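Local atomic coordinates of TetR-like transcriptional regulator (Rhodococcus, PDB entry 3F1B), a protein that probably binds cis-regulatory DNA through a helix-turn-helix motif and regulates transcription. Residues C65-L77 / F98-L112. Residues are numbered along the deposited sequence; the frame is centred on the assembly and turned at random.
Sequences CIQREGLRFVEAL and FLGFVGKHRKSWMVL. With SO4 (sulfate ion), chain D.
Phe73 and Phe101 both carry CG anti to the backbone N (chi1 178° and 165°), which directs both rings into the space between the helices, where their planes meet at 77°. The edge of Phe73 is turned toward the face of Phe101 in an offset edge-to-face pair, CD1 of Phe73 lying 3.8 Å from CE2 of Phe101. The same face receives a CH-pi contact from the CA of Phe73, while CB of His105 lies near the rim of the opposite face. Phe73 acts as a knob in a hole formed by Phe98, Phe101, Trp109 and Leu112. Leu112 returns the packing, inserting among Ile66, Glu69, Gly70 and Phe73, and CD1 of Ile66 reaches CG1 of Val111 at 3.6 Å. No hydrogen bond links the segments. The buried Glu69 carboxylate instead packs on CB of Ser108 and is held within its own helix: Arg68 grips OE2 side-on through NE and NH2, the latter at 2.7 Å, and Arg72 NH2 bonds weakly to OE1. Arg68 also forms a salt bridge with Asp21 of helix 12-30. The packing joins helix 58-77, following the predicted helix-turn-helix (36-55), to helices 87-104 and 106-115 of the TetR-type C-terminal domain, with Glu69 touching helix 12-30, Phe73 helix 126-143, and Phe98 and Trp109 helix 153-173.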
# COMPACT_ATOMS: atom_id res chain seq x y z
N CYS A 65 7.71 11.52 13.97
CA CYS A 65 7.02 10.27 14.16
C CYS A 65 7.38 9.24 13.11
O CYS A 65 7.65 8.07 13.44
CB CYS A 65 5.53 10.56 14.11
SG CYS A 65 4.65 9.41 15.07
N ILE A 66 7.40 9.64 11.85
CA ILE A 66 7.73 8.70 10.79
C ILE A 66 9.18 8.25 10.92
O ILE A 66 9.49 7.07 10.79
CB ILE A 66 7.43 9.28 9.35
CG1 ILE A 66 5.93 9.25 9.09
CG2 ILE A 66 8.18 8.52 8.24
CD1 ILE A 66 5.45 8.01 8.40
N GLN A 67 10.06 9.20 11.15
CA GLN A 67 11.45 8.88 11.43
C GLN A 67 11.61 7.82 12.55
O GLN A 67 12.32 6.84 12.37
CB GLN A 67 12.16 10.18 11.82
CG GLN A 67 12.70 10.94 10.64
CD GLN A 67 14.03 10.34 10.15
OE1 GLN A 67 14.19 10.05 8.97
NE2 GLN A 67 14.96 10.14 11.08
N ARG A 68 10.97 8.05 13.71
CA ARG A 68 11.08 7.18 14.85
C ARG A 68 10.49 5.77 14.62
O ARG A 68 11.15 4.76 14.90
CB ARG A 68 10.44 7.80 16.09
CG ARG A 68 10.81 6.99 17.36
CD ARG A 68 10.18 7.48 18.64
NE ARG A 68 8.78 7.11 18.63
CZ ARG A 68 7.95 7.15 19.67
NH1 ARG A 68 8.37 7.56 20.90
NH2 ARG A 68 6.69 6.76 19.47
N GLU A 69 9.25 5.67 14.15
CA GLU A 69 8.70 4.35 13.85
C GLU A 69 9.50 3.60 12.74
O GLU A 69 9.72 2.38 12.83
CB GLU A 69 7.21 4.47 13.53
CG GLU A 69 6.43 5.27 14.61
CD GLU A 69 6.76 4.82 16.04
OE1 GLU A 69 7.09 3.65 16.27
OE2 GLU A 69 6.70 5.64 16.98
N GLY A 70 9.99 4.33 11.73
CA GLY A 70 10.88 3.76 10.70
C GLY A 70 12.12 3.10 11.31
O GLY A 70 12.55 2.05 10.88
N LEU A 71 12.68 3.75 12.32
CA LEU A 71 13.83 3.23 13.04
C LEU A 71 13.51 1.93 13.75
O LEU A 71 14.34 1.02 13.73
CB LEU A 71 14.31 4.23 14.08
CG LEU A 71 15.53 5.08 13.82
CD1 LEU A 71 15.48 6.37 14.71
CD2 LEU A 71 16.76 4.24 14.09
N ARG A 72 12.35 1.84 14.40
CA ARG A 72 12.07 0.63 15.18
C ARG A 72 11.87 -0.46 14.17
O ARG A 72 12.21 -1.62 14.41
CB ARG A 72 10.85 0.76 16.08
CG ARG A 72 10.95 1.90 17.01
CD ARG A 72 9.56 2.36 17.40
NE ARG A 72 9.61 3.09 18.66
CZ ARG A 72 8.54 3.43 19.38
NH1 ARG A 72 8.73 4.08 20.53
NH2 ARG A 72 7.30 3.13 18.97
N PHE A 73 11.37 -0.07 13.01
CA PHE A 73 11.11 -1.04 12.00
C PHE A 73 12.40 -1.69 11.49
O PHE A 73 12.51 -2.92 11.50
CB PHE A 73 10.24 -0.47 10.89
CG PHE A 73 9.99 -1.40 9.79
CD1 PHE A 73 8.93 -2.32 9.88
CD2 PHE A 73 10.78 -1.37 8.63
CE1 PHE A 73 8.67 -3.22 8.80
CE2 PHE A 73 10.53 -2.26 7.56
CZ PHE A 73 9.47 -3.20 7.65
N VAL A 74 13.40 -0.89 11.12
CA VAL A 74 14.61 -1.49 10.61
C VAL A 74 15.40 -2.21 11.70
O VAL A 74 15.98 -3.24 11.45
CB VAL A 74 15.47 -0.50 9.80
CG1 VAL A 74 14.57 0.37 8.92
CG2 VAL A 74 16.36 0.32 10.69
N GLU A 75 15.39 -1.68 12.92
CA GLU A 75 15.97 -2.39 14.06
C GLU A 75 15.40 -3.79 14.22
O GLU A 75 16.12 -4.74 14.49
CB GLU A 75 15.77 -1.59 15.35
CG GLU A 75 16.15 -0.13 15.17
CD GLU A 75 15.97 0.70 16.45
OE1 GLU A 75 14.86 0.73 17.03
OE2 GLU A 75 16.96 1.36 16.86
N ALA A 76 14.10 -3.92 14.02
CA ALA A 76 13.46 -5.22 14.06
C ALA A 76 13.98 -6.22 13.01
O ALA A 76 13.91 -7.42 13.22
CB ALA A 76 11.92 -5.05 13.97
N LEU A 77 14.47 -5.72 11.87
CA LEU A 77 15.10 -6.53 10.85
C LEU A 77 16.53 -6.88 11.21
O LEU A 77 17.08 -7.87 10.73
CB LEU A 77 15.09 -5.77 9.53
CG LEU A 77 13.79 -5.78 8.71
CD1 LEU A 77 12.53 -5.78 9.54
CD2 LEU A 77 13.76 -4.64 7.73
N PHE A 98 10.21 -8.45 11.18
CA PHE A 98 9.15 -7.64 10.56
C PHE A 98 7.78 -7.98 11.10
O PHE A 98 7.02 -7.08 11.52
CB PHE A 98 9.17 -7.84 9.04
CG PHE A 98 7.97 -7.35 8.32
CD1 PHE A 98 7.45 -6.09 8.58
CD2 PHE A 98 7.43 -8.10 7.31
CE1 PHE A 98 6.37 -5.64 7.89
CE2 PHE A 98 6.35 -7.65 6.60
CZ PHE A 98 5.83 -6.43 6.88
N LEU A 99 7.41 -9.26 11.02
CA LEU A 99 6.08 -9.64 11.42
C LEU A 99 5.82 -9.55 12.94
O LEU A 99 4.69 -9.21 13.35
CB LEU A 99 5.73 -11.01 10.88
CG LEU A 99 5.46 -11.05 9.38
CD1 LEU A 99 5.35 -12.53 9.05
CD2 LEU A 99 4.18 -10.24 8.95
N GLY A 100 6.84 -9.85 13.75
CA GLY A 100 6.75 -9.70 15.22
C GLY A 100 6.61 -8.23 15.62
O GLY A 100 5.84 -7.88 16.54
N PHE A 101 7.30 -7.35 14.90
CA PHE A 101 7.18 -5.91 15.14
C PHE A 101 5.76 -5.34 14.84
O PHE A 101 5.22 -4.49 15.56
CB PHE A 101 8.21 -5.18 14.30
CG PHE A 101 7.95 -3.69 14.20
CD1 PHE A 101 8.44 -2.82 15.16
CD2 PHE A 101 7.21 -3.16 13.13
CE1 PHE A 101 8.20 -1.45 15.06
CE2 PHE A 101 6.97 -1.77 13.05
CZ PHE A 101 7.47 -0.94 14.02
N VAL A 102 5.17 -5.80 13.75
CA VAL A 102 3.88 -5.33 13.33
C VAL A 102 2.86 -5.80 14.39
O VAL A 102 1.97 -5.06 14.80
CB VAL A 102 3.60 -5.93 11.95
CG1 VAL A 102 2.13 -6.10 11.71
CG2 VAL A 102 4.31 -5.10 10.87
N GLY A 103 3.04 -7.02 14.85
CA GLY A 103 2.14 -7.62 15.78
C GLY A 103 2.11 -6.85 17.07
O GLY A 103 1.03 -6.69 17.64
N LYS A 104 3.27 -6.35 17.49
CA LYS A 104 3.40 -5.57 18.74
C LYS A 104 3.20 -4.07 18.58
O LYS A 104 2.89 -3.38 19.53
CB LYS A 104 4.76 -5.79 19.41
CG LYS A 104 5.04 -7.23 19.78
CD LYS A 104 6.44 -7.42 20.38
CE LYS A 104 7.53 -7.61 19.30
NZ LYS A 104 8.07 -6.31 18.73
N HIS A 105 3.40 -3.55 17.39
CA HIS A 105 3.43 -2.11 17.23
C HIS A 105 2.53 -1.77 16.04
O HIS A 105 2.93 -1.12 15.07
CB HIS A 105 4.89 -1.62 17.09
CG HIS A 105 5.82 -2.18 18.15
ND1 HIS A 105 6.15 -1.50 19.30
CD2 HIS A 105 6.43 -3.39 18.25
CE1 HIS A 105 6.94 -2.24 20.06
NE2 HIS A 105 7.13 -3.40 19.44
N ARG A 106 1.30 -2.25 16.12
CA ARG A 106 0.33 -2.07 15.05
C ARG A 106 0.06 -0.63 14.70
O ARG A 106 -0.22 -0.29 13.56
CB ARG A 106 -0.99 -2.78 15.34
CG ARG A 106 -1.66 -2.40 16.61
CD ARG A 106 -3.05 -3.03 16.75
NE ARG A 106 -4.14 -2.05 16.79
CZ ARG A 106 -5.09 -1.91 15.85
NH1 ARG A 106 -5.11 -2.70 14.77
NH2 ARG A 106 -6.03 -0.99 15.99
N LYS A 107 0.16 0.25 15.68
CA LYS A 107 -0.13 1.63 15.44
C LYS A 107 0.97 2.23 14.53
O LYS A 107 0.70 3.08 13.66
CB LYS A 107 -0.29 2.32 16.79
CG LYS A 107 -1.65 2.04 17.46
CD LYS A 107 -1.56 1.63 18.96
CE LYS A 107 -1.87 0.09 19.21
NZ LYS A 107 -0.64 -0.79 19.14
N SER A 108 2.19 1.74 14.70
CA SER A 108 3.31 2.32 14.03
C SER A 108 3.46 1.70 12.67
O SER A 108 3.95 2.37 11.75
CB SER A 108 4.59 2.17 14.85
OG SER A 108 4.58 0.97 15.59
N TRP A 109 3.01 0.46 12.54
CA TRP A 109 2.91 -0.16 11.24
C TRP A 109 1.92 0.58 10.38
O TRP A 109 2.18 0.81 9.20
CB TRP A 109 2.47 -1.61 11.35
CG TRP A 109 2.13 -2.15 10.01
CD1 TRP A 109 0.89 -2.52 9.57
CD2 TRP A 109 3.04 -2.35 8.88
NE1 TRP A 109 0.98 -2.96 8.25
CE2 TRP A 109 2.28 -2.88 7.82
CE3 TRP A 109 4.43 -2.12 8.68
CZ2 TRP A 109 2.84 -3.18 6.56
CZ3 TRP A 109 4.97 -2.41 7.44
CH2 TRP A 109 4.18 -2.95 6.39
N MSE A 110 0.79 0.97 10.96
CA MSE A 110 -0.19 1.75 10.22
C MSE A 110 0.30 3.08 9.69
O MSE A 110 0.05 3.42 8.52
CB MSE A 110 -1.44 1.97 11.05
CG MSE A 110 -2.29 0.73 11.11
SE MSE A 110 -3.59 0.93 12.52
CE MSE A 110 -4.91 1.96 11.48
N VAL A 111 1.00 3.85 10.55
CA VAL A 111 1.59 5.13 10.12
C VAL A 111 2.58 4.86 8.97
O VAL A 111 2.56 5.52 7.90
CB VAL A 111 2.18 5.89 11.34
CG1 VAL A 111 3.03 7.05 10.91
CG2 VAL A 111 1.05 6.40 12.26
N LEU A 112 3.38 3.81 9.13
CA LEU A 112 4.45 3.51 8.20
C LEU A 112 3.90 3.06 6.86
O LEU A 112 4.28 3.59 5.82
CB LEU A 112 5.34 2.42 8.76
CG LEU A 112 6.68 2.81 9.36
CD1 LEU A 112 6.89 4.28 9.71
CD2 LEU A 112 6.96 1.93 10.54
S SO4 D . 9.65 -5.50 21.32
O1 SO4 D . 10.60 -5.57 22.43
O2 SO4 D . 8.36 -5.01 21.81
O3 SO4 D . 10.13 -4.58 20.29
O4 SO4 D . 9.54 -6.86 20.78